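Side-chain contact in transcriptional regulator (Vibrio virus VP882, PDB 7DWM), which binds the signal molecule 3,5-dimethylpyrazin-2-ol and probably binds DNA through a LuxR-type helix-turn-helix domain to regulate transcription: residues L167-L172 and R209-M214. Residues are numbered along the deposited sequence; the frame is centred on the assembly and turned at random.
Sequences LVLFFL and RELIDM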
loop_
_atom_site.group_PDB
_atom_site.type_symbol
_atom_site.label_atom_id
_atom_site.label_comp_id
_atom_site.label_asym_id
_atom_site.label_seq_id
_atom_site.Cartn_x
_atom_site.Cartn_y
_atom_site.Cartn_z
ATOM N N LEU A 167 -4.267 0.620 23.101
ATOM C CA LEU A 167 -3.690 1.885 22.643
ATOM C C LEU A 167 -2.228 2.006 23.071
ATOM O O LEU A 167 -1.345 2.351 22.266
ATOM C CB LEU A 167 -4.502 3.055 23.194
ATOM C CG LEU A 167 -5.413 3.814 22.227
ATOM C CD1 LEU A 167 -6.605 2.960 21.842
ATOM C CD2 LEU A 167 -5.878 5.119 22.846
ATOM N N VAL A 168 -1.966 1.741 24.354
ATOM C CA VAL A 168 -0.614 1.841 24.891
ATOM C C VAL A 168 0.330 0.922 24.131
ATOM O O VAL A 168 1.452 1.310 23.796
ATOM C CB VAL A 168 -0.613 1.533 26.402
ATOM C CG1 VAL A 168 0.810 1.360 26.912
ATOM C CG2 VAL A 168 -1.322 2.640 27.166
ATOM N N LEU A 169 -0.107 -0.304 23.836
ATOM C CA LEU A 169 0.759 -1.235 23.122
ATOM C C LEU A 169 0.957 -0.817 21.669
ATOM O O LEU A 169 2.063 -0.950 21.129
ATOM C CB LEU A 169 0.190 -2.652 23.202
ATOM C CG LEU A 169 1.109 -3.735 22.635
ATOM C CD1 LEU A 169 2.384 -3.787 23.451
ATOM C CD2 LEU A 169 0.412 -5.082 22.634
ATOM N N PHE A 170 -0.108 -0.340 21.012
ATOM C CA PHE A 170 0.018 0.194 19.659
ATOM C C PHE A 170 1.123 1.235 19.586
ATOM O O PHE A 170 1.949 1.223 18.666
ATOM C CB PHE A 170 -1.315 0.796 19.200
ATOM C CG PHE A 170 -1.324 1.246 17.758
ATOM C CD1 PHE A 170 -0.939 2.532 17.410
ATOM C CD2 PHE A 170 -1.715 0.376 16.752
ATOM C CE1 PHE A 170 -0.943 2.938 16.087
ATOM C CE2 PHE A 170 -1.721 0.778 15.429
ATOM C CZ PHE A 170 -1.335 2.059 15.097
ATOM N N PHE A 171 1.161 2.144 20.558
ATOM C CA PHE A 171 2.177 3.188 20.488
ATOM C C PHE A 171 3.530 2.736 21.037
ATOM O O PHE A 171 4.563 3.279 20.634
ATOM C CB PHE A 171 1.674 4.452 21.179
ATOM C CG PHE A 171 0.611 5.163 20.392
ATOM C CD1 PHE A 171 0.878 5.625 19.113
ATOM C CD2 PHE A 171 -0.661 5.338 20.910
ATOM C CE1 PHE A 171 -0.098 6.264 18.372
ATOM C CE2 PHE A 171 -1.638 5.979 20.176
ATOM C CZ PHE A 171 -1.356 6.443 18.905
ATOM N N LEU A 172 3.549 1.755 21.943
ATOM C CA LEU A 172 4.814 1.179 22.392
ATOM C C LEU A 172 5.545 0.506 21.237
ATOM O O LEU A 172 6.744 0.724 21.032
ATOM C CB LEU A 172 4.561 0.175 23.518
ATOM C CG LEU A 172 4.635 0.629 24.977
ATOM C CD1 LEU A 172 4.867 -0.582 25.858
ATOM C CD2 LEU A 172 5.725 1.671 25.193
ATOM N N ARG A 209 11.602 -4.840 27.271
ATOM C CA ARG A 209 12.247 -5.319 26.053
ATOM C C ARG A 209 11.735 -6.706 25.680
ATOM O O ARG A 209 11.482 -6.991 24.500
ATOM C CB ARG A 209 13.764 -5.330 26.252
ATOM C CG ARG A 209 14.548 -6.012 25.152
ATOM C CD ARG A 209 15.884 -6.520 25.661
ATOM N NE ARG A 209 16.861 -6.645 24.584
ATOM C CZ ARG A 209 18.108 -6.191 24.655
ATOM N NH1 ARG A 209 18.931 -6.346 23.626
ATOM N NH2 ARG A 209 18.535 -5.589 25.756
ATOM N N GLU A 210 11.536 -7.566 26.681
ATOM C CA GLU A 210 10.901 -8.853 26.428
ATOM C C GLU A 210 9.467 -8.669 25.951
ATOM O O GLU A 210 8.978 -9.448 25.126
ATOM C CB GLU A 210 10.945 -9.724 27.681
ATOM C CG GLU A 210 10.922 -11.215 27.387
ATOM C CD GLU A 210 11.026 -12.055 28.641
ATOM O OE1 GLU A 210 11.039 -11.469 29.742
ATOM O OE2 GLU A 210 11.094 -13.297 28.528
ATOM N N LEU A 211 8.776 -7.645 26.461
ATOM C CA LEU A 211 7.425 -7.353 25.991
ATOM C C LEU A 211 7.425 -6.985 24.514
ATOM O O LEU A 211 6.590 -7.471 23.743
ATOM C CB LEU A 211 6.805 -6.227 26.821
ATOM C CG LEU A 211 5.533 -5.603 26.236
ATOM C CD1 LEU A 211 4.426 -6.642 26.102
ATOM C CD2 LEU A 211 5.061 -4.417 27.068
ATOM N N ILE A 212 8.344 -6.106 24.107
ATOM C CA ILE A 212 8.450 -5.733 22.699
ATOM C C ILE A 212 8.717 -6.964 21.844
ATOM O O ILE A 212 8.079 -7.172 20.804
ATOM C CB ILE A 212 9.540 -4.663 22.504
ATOM C CG1 ILE A 212 9.085 -3.328 23.102
ATOM C CG2 ILE A 212 9.879 -4.508 21.025
ATOM C CD1 ILE A 212 8.092 -2.582 22.240
ATOM N N ASP A 213 9.655 -7.810 22.278
ATOM C CA ASP A 213 9.997 -8.993 21.492
ATOM C C ASP A 213 8.806 -9.942 21.375
ATOM O O ASP A 213 8.469 -10.410 20.277
ATOM C CB ASP A 213 11.196 -9.704 22.116
ATOM C CG ASP A 213 12.506 -9.000 21.823
ATOM O OD1 ASP A 213 12.615 -8.355 20.758
ATOM O OD2 ASP A 213 13.425 -9.090 22.664
ATOM N N MET A 214 8.150 -10.232 22.501
ATOM C CA MET A 214 6.999 -11.128 22.499
ATOM C C MET A 214 5.879 -10.587 21.617
ATOM O O MET A 214 5.301 -11.324 20.808
ATOM C CB MET A 214 6.501 -11.335 23.930
ATOM C CG MET A 214 7.244 -12.408 24.704
ATOM S SD MET A 214 6.629 -12.541 26.392
ATOM C CE MET A 214 7.980 -13.411 27.183
#
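Leu211 of helix 208-217 faces Leu169 and Leu172 of helix 163-172, one methyl to each. Its CB leaves the backbone toward that helix but stays too distant to touch it. CG lies anti to the backbone N (chi1 166°), which sends CG and its two methyls out toward helix 163-172, and the methyls then divide the work. CD1 meets Leu169 CD1 at 4.4 Å, a loose apolar contact, whereas CD2 comes to 4.0 Å from Leu172 CD1, with the Leu172 and Leu211 side chains crossing at about a right angle. Beside this, Ile212 has CG1 anti to its own carbonyl carbon, and the bend at chi2 (-77°) leaves CD1 3.8 Å from the carbonyl O of Leu172, a van der Waals contact with the C-terminal turn of helix 163-172. That oxygen also accepts a weak hydrogen bond from Ser222 OG of the second subunit, whose Tyr221 packs on Ile212. The segment axes are nearly perpendicular (89°) and approach no closer than 11.4 Å, so side-chain ends bridge the gap, that of Ile212 meeting a backbone carbonyl, and all four touching residues are buried. The contact joins the first and last helices of the four-helix LuxR-type domain. Helix 189-203, which by analogy with the family would be the DNA-recognition helix, adds Ile199 and Phe203 against Leu211, while Ile181 of helix 178-185 packs on Leu172.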